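Local coordinates for protein spectinomycin 9-adenylyltransferase (Enterococcus faecalis, PDB 6SXJ) that catalyses the transfer of AMP from ATP to the 9-hydroxyl of spectinomycin, releasing diphosphate and giving the bacterium resistance to this antibiotic but not to streptomycin, at residues S128-T131 / I132-Q136; K199-K203 / D204-N208. All coordinates share one frame; numbering follows the deposited sequence.

Contact 1: residues S128-T131 / I132-Q136; sequences SDLT and IMLYQ
I132 meets D129 twice, once through the backbone and once through the side chains. Its N donates to D129 O at 3.0 Å, a bent bond (133° at the hydrogen) arriving well above the carbonyl plane. The two side chains run alongside each other, pointing the same way, and the CD1 tip of I132 lies 4.0 Å from D129 OD1. The branched, apolar isoleucine suits the buried side of the helix, where I132 packs on A165 of helix 159-173. M133 N shares the same acceptor, at 3.3 Å from D129 O but lying in the carbonyl plane, so two donors use different regions of one oxygen. With CG anti to its carbonyl carbon (chi1 -49°), the M133 chain runs back along the first turn; a bend at chi3 then sets CE 3.9 Å from L130 CD1. The unbranched, flexible thioether can follow the leucine in this way. L134 N makes the straightest bond, 2.8 Å to L130 O at 177°. Beside this bond the two leucine side chains cross at an angle, L134 CG lying 3.8 Å from L130 CD1, and both reach I90 of strand 85-91. Y135 N donates to T131 O at 3.1 Å, again from above the carbonyl plane, while its ring leads away toward V162. T131 turns its hydroxyl elsewhere, OG1 being hydrogen-bonded to H100. The chemistry is thus divided by side: L130, M133 and L134 present hydrocarbon and sulfur to the sheet, I132 and Y135 face helix 159-173, and backbone bonds satisfy the carbonyls of D129, L130 and T131 where the helix is packed between strand 85-91 and helix 159-173.

Contact 2: residues K199-K203 / D204-N208; sequences KIIPK and DIAGN
The first torsion of I201 places CG1 between its backbone N and carbonyl carbon (chi1 84°), and an extended chi2 then carries CD1 out to the first turn of the following helix. There CD1 touches I205 CG2 at 3.6 Å, the two isoleucines lying across one another, while CG1 rests 3.8 Å from A206 CB. Alanine fits this place because its single methyl lets the larger isoleucine settle against the helix backbone; both residues also meet L193 of helix 181-196. D204 likewise has CG between N and the carbonyl carbon (chi1 46°), which folds its carboxylate back toward the start of the helix and leaves OD2 3.8 Å from P202 CB, a van der Waals approach. Its other oxygen, OD1, forms a long, weak ion pair with K42.

P202 occupies the N-cap position. Proline is well suited here, since the ring fixes phi and the missing N-H costs nothing where no preceding helical carbonyl needs a donor. Its own carbonyl still serves the helix: A206 N donates to P202 O at 2.8 Å, meeting the oxygen almost head-on, in line with its carbonyl. The next bond repeats the pattern, G207 N to K203 O at 2.7 Å, although the bond is more bent at the hydrogen (145°). Having no side chain, G207 adds no bulk beside that carbonyl. The side chain of K203 leaves the turn and touches N183 and Y229, as a long, flexible lysine chain can. With P202 as N-cap, the contact of I201 (N') with A206 (N4) is a hydrophobic staple, widened by I205 at N3, at the start of helix 203-212 in the helical C-terminal domain of this adenylyltransferase family.

How the contacts relate
From the N terminus, the chain reaches contact 1 first, after the short strand 125-126, where 128-136 winds into helix 130-139 beside strand 85-91 of the mixed sheet. It then passes through strand 142-144 and helices 159-173 and 181-196 before contact 2 turns the loop at 199-203 into helix 203-212. Each contact closes a local turn; the two follow in series and neither nest nor cross. Their centres are about 16 Å apart, yet they touch through I200: its CG2 lies 3.5 Å from Q136 NE2, and its CD1 packs on I132. That junction joins the helix flanking the sheet to the loop leading into the helical C-terminal part.

Contact 1: residues S128-T131 / I132-Q136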
loop_
_atom_site.group_PDB
_atom_site.type_symbol
_atom_site.label_atom_id
_atom_site.label_comp_id
_atom_site.label_asym_id
_atom_site.label_seq_id
_atom_site.Cartn_x
_atom_site.Cartn_y
_atom_site.Cartn_z
ATOM N N SER A 128 -7.179 5.584 7.368
ATOM C CA SER A 128 -6.890 6.831 6.672
ATOM C C SER A 128 -6.007 6.603 5.453
ATOM O O SER A 128 -6.114 7.336 4.465
ATOM C CB SER A 128 -6.225 7.819 7.630
ATOM O OG SER A 128 -5.310 8.647 6.936
ATOM N N ASP A 129 -5.137 5.590 5.497
ATOM C CA ASP A 129 -4.249 5.342 4.369
ATOM C C ASP A 129 -5.019 4.865 3.146
ATOM O O ASP A 129 -4.577 5.079 2.012
ATOM C CB ASP A 129 -3.186 4.315 4.754
ATOM C CG ASP A 129 -2.028 4.931 5.506
ATOM O OD1 ASP A 129 -1.700 6.104 5.232
ATOM O OD2 ASP A 129 -1.446 4.248 6.376
ATOM N N LEU A 130 -6.164 4.210 3.352
ATOM C CA LEU A 130 -6.968 3.741 2.232
ATOM C C LEU A 130 -7.463 4.892 1.368
ATOM O O LEU A 130 -7.765 4.689 0.186
ATOM C CB LEU A 130 -8.144 2.917 2.755
ATOM C CG LEU A 130 -9.130 2.386 1.718
ATOM C CD1 LEU A 130 -8.473 1.412 0.753
ATOM C CD2 LEU A 130 -10.295 1.728 2.439
ATOM N N THR A 131 -7.546 6.099 1.922
ATOM C CA THR A 131 -7.929 7.239 1.098
ATOM C C THR A 131 -6.890 7.515 0.016
ATOM O O THR A 131 -7.237 7.966 -1.080
ATOM C CB THR A 131 -8.132 8.482 1.970
ATOM O OG1 THR A 131 -9.331 8.327 2.737
ATOM C CG2 THR A 131 -8.244 9.733 1.105
ATOM N N ILE A 132 -5.615 7.286 0.314
ATOM C CA ILE A 132 -4.571 7.476 -0.688
ATOM C C ILE A 132 -4.592 6.341 -1.700
ATOM O O ILE A 132 -4.295 6.550 -2.884
ATOM C CB ILE A 132 -3.207 7.580 0.009
ATOM C CG1 ILE A 132 -3.277 8.588 1.160
ATOM C CG2 ILE A 132 -2.129 7.993 -0.970
ATOM C CD1 ILE A 132 -2.081 8.532 2.089
ATOM N N MET A 133 -4.940 5.133 -1.253
ATOM C CA MET A 133 -5.027 3.994 -2.154
ATOM C C MET A 133 -6.176 4.170 -3.135
ATOM O O MET A 133 -5.988 4.064 -4.353
ATOM C CB MET A 133 -5.203 2.712 -1.342
ATOM C CG MET A 133 -4.210 2.570 -0.207
ATOM S SD MET A 133 -4.501 1.133 0.830
ATOM C CE MET A 133 -5.004 -0.097 -0.381
ATOM N N LEU A 134 -7.374 4.444 -2.618
ATOM C CA LEU A 134 -8.522 4.660 -3.491
ATOM C C LEU A 134 -8.266 5.815 -4.448
ATOM O O LEU A 134 -8.689 5.776 -5.610
ATOM C CB LEU A 134 -9.775 4.915 -2.655
ATOM C CG LEU A 134 -10.190 3.802 -1.692
ATOM C CD1 LEU A 134 -11.425 4.205 -0.897
ATOM C CD2 LEU A 134 -10.440 2.511 -2.453
ATOM N N TYR A 135 -7.575 6.854 -3.982
ATOM C CA TYR A 135 -7.201 7.942 -4.879
ATOM C C TYR A 135 -6.243 7.444 -5.954
ATOM O O TYR A 135 -6.426 7.719 -7.145
ATOM C CB TYR A 135 -6.574 9.084 -4.081
ATOM C CG TYR A 135 -6.152 10.259 -4.924
ATOM C CD1 TYR A 135 -7.044 11.281 -5.225
ATOM C CD2 TYR A 135 -4.855 10.352 -5.418
ATOM C CE1 TYR A 135 -6.657 12.358 -6.003
ATOM C CE2 TYR A 135 -4.460 11.424 -6.188
ATOM C CZ TYR A 135 -5.364 12.422 -6.479
ATOM O OH TYR A 135 -4.966 13.493 -7.248
ATOM N N GLN A 136 -5.212 6.704 -5.543
ATOM C CA GLN A 136 -4.274 6.123 -6.497
ATOM C C GLN A 136 -4.991 5.186 -7.461
ATOM O O GLN A 136 -4.907 5.344 -8.682
ATOM C CB GLN A 136 -3.174 5.381 -5.736
ATOM C CG GLN A 136 -2.126 4.718 -6.601
ATOM C CD GLN A 136 -0.931 4.231 -5.796
ATOM O OE1 GLN A 136 -1.025 4.019 -4.591
ATOM N NE2 GLN A 136 0.201 4.057 -6.465
#

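Contact 2: residues K199-K203 / D204-N208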
loop_
_atom_site.group_PDB
_atom_site.type_symbol
_atom_site.label_atom_id
_atom_site.label_comp_id
_atom_site.label_asym_id
_atom_site.label_seq_id
_atom_site.Cartn_x
_atom_site.Cartn_y
_atom_site.Cartn_z
ATOM N N LYS A 199 1.065 13.350 -8.204
ATOM C CA LYS A 199 1.139 11.960 -8.621
ATOM C C LYS A 199 1.880 11.130 -7.580
ATOM O O LYS A 199 2.778 11.622 -6.891
ATOM C CB LYS A 199 1.845 11.831 -9.978
ATOM C CG LYS A 199 1.828 13.097 -10.832
ATOM C CD LYS A 199 2.566 12.897 -12.161
ATOM C CE LYS A 199 1.878 11.860 -13.045
ATOM N NZ LYS A 199 2.153 12.067 -14.499
ATOM N N ILE A 200 1.488 9.863 -7.468
ATOM C CA ILE A 200 2.180 8.903 -6.619
ATOM C C ILE A 200 3.214 8.179 -7.466
ATOM O O ILE A 200 2.997 7.932 -8.656
ATOM C CB ILE A 200 1.196 7.906 -5.978
ATOM C CG1 ILE A 200 0.278 8.630 -4.995
ATOM C CG2 ILE A 200 1.952 6.790 -5.266
ATOM C CD1 ILE A 200 -0.886 7.794 -4.524
ATOM N N ILE A 201 4.350 7.841 -6.860
ATOM C CA ILE A 201 5.397 7.111 -7.572
ATOM C C ILE A 201 6.095 6.149 -6.615
ATOM O O ILE A 201 5.869 6.216 -5.397
ATOM C CB ILE A 201 6.408 8.069 -8.229
ATOM C CG1 ILE A 201 7.484 8.490 -7.225
ATOM C CG2 ILE A 201 5.710 9.300 -8.801
ATOM C CD1 ILE A 201 8.504 9.460 -7.795
ATOM N N PRO A 202 6.955 5.259 -7.111
ATOM C CA PRO A 202 7.559 4.249 -6.235
ATOM C C PRO A 202 8.588 4.860 -5.300
ATOM O O PRO A 202 9.172 5.912 -5.565
ATOM C CB PRO A 202 8.216 3.258 -7.207
ATOM C CG PRO A 202 7.762 3.664 -8.596
ATOM C CD PRO A 202 7.410 5.118 -8.506
ATOM N N LYS A 203 8.816 4.157 -4.188
ATOM C CA LYS A 203 9.693 4.675 -3.145
ATOM C C LYS A 203 11.095 4.942 -3.682
ATOM O O LYS A 203 11.631 6.046 -3.529
ATOM C CB LYS A 203 9.754 3.693 -1.974
ATOM C CG LYS A 203 8.410 3.314 -1.390
ATOM C CD LYS A 203 8.562 2.181 -0.378
ATOM C CE LYS A 203 8.045 2.586 0.991
ATOM N NZ LYS A 203 8.484 1.646 2.062
ATOM N N ASP A 204 11.708 3.935 -4.310
ATOM C CA ASP A 204 13.097 4.083 -4.730
ATOM C C ASP A 204 13.266 5.233 -5.718
ATOM O O ASP A 204 14.294 5.918 -5.696
ATOM C CB ASP A 204 13.618 2.768 -5.324
ATOM C CG ASP A 204 12.645 2.133 -6.303
ATOM O OD1 ASP A 204 13.054 1.888 -7.456
ATOM O OD2 ASP A 204 11.485 1.868 -5.921
ATOM N N ILE A 205 12.270 5.487 -6.567
ATOM C CA ILE A 205 12.379 6.609 -7.494
ATOM C C ILE A 205 12.099 7.922 -6.776
ATOM O O ILE A 205 12.714 8.952 -7.078
ATOM C CB ILE A 205 11.435 6.418 -8.695
ATOM C CG1 ILE A 205 12.005 5.385 -9.667
ATOM C CG2 ILE A 205 11.213 7.751 -9.414
ATOM C CD1 ILE A 205 12.148 4.003 -9.079
ATOM N N ALA A 206 11.150 7.913 -5.835
ATOM C CA ALA A 206 10.893 9.103 -5.032
ATOM C C ALA A 206 12.096 9.451 -4.165
ATOM O O ALA A 206 12.361 10.632 -3.916
ATOM C CB ALA A 206 9.650 8.899 -4.165
ATOM N N GLY A 207 12.844 8.442 -3.715
ATOM C CA GLY A 207 13.990 8.708 -2.856
ATOM C C GLY A 207 15.084 9.487 -3.560
ATOM O O GLY A 207 15.620 10.458 -3.018
ATOM N N ASN A 208 15.449 9.065 -4.771
ATOM C CA ASN A 208 16.471 9.775 -5.528
ATOM C C ASN A 208 15.968 11.090 -6.107
ATOM O O ASN A 208 16.781 11.983 -6.369
ATOM C CB ASN A 208 17.005 8.881 -6.649
ATOM C CG ASN A 208 17.309 7.470 -6.170
ATOM O OD1 ASN A 208 16.497 6.855 -5.484
ATOM N ND2 ASN A 208 18.483 6.959 -6.518
#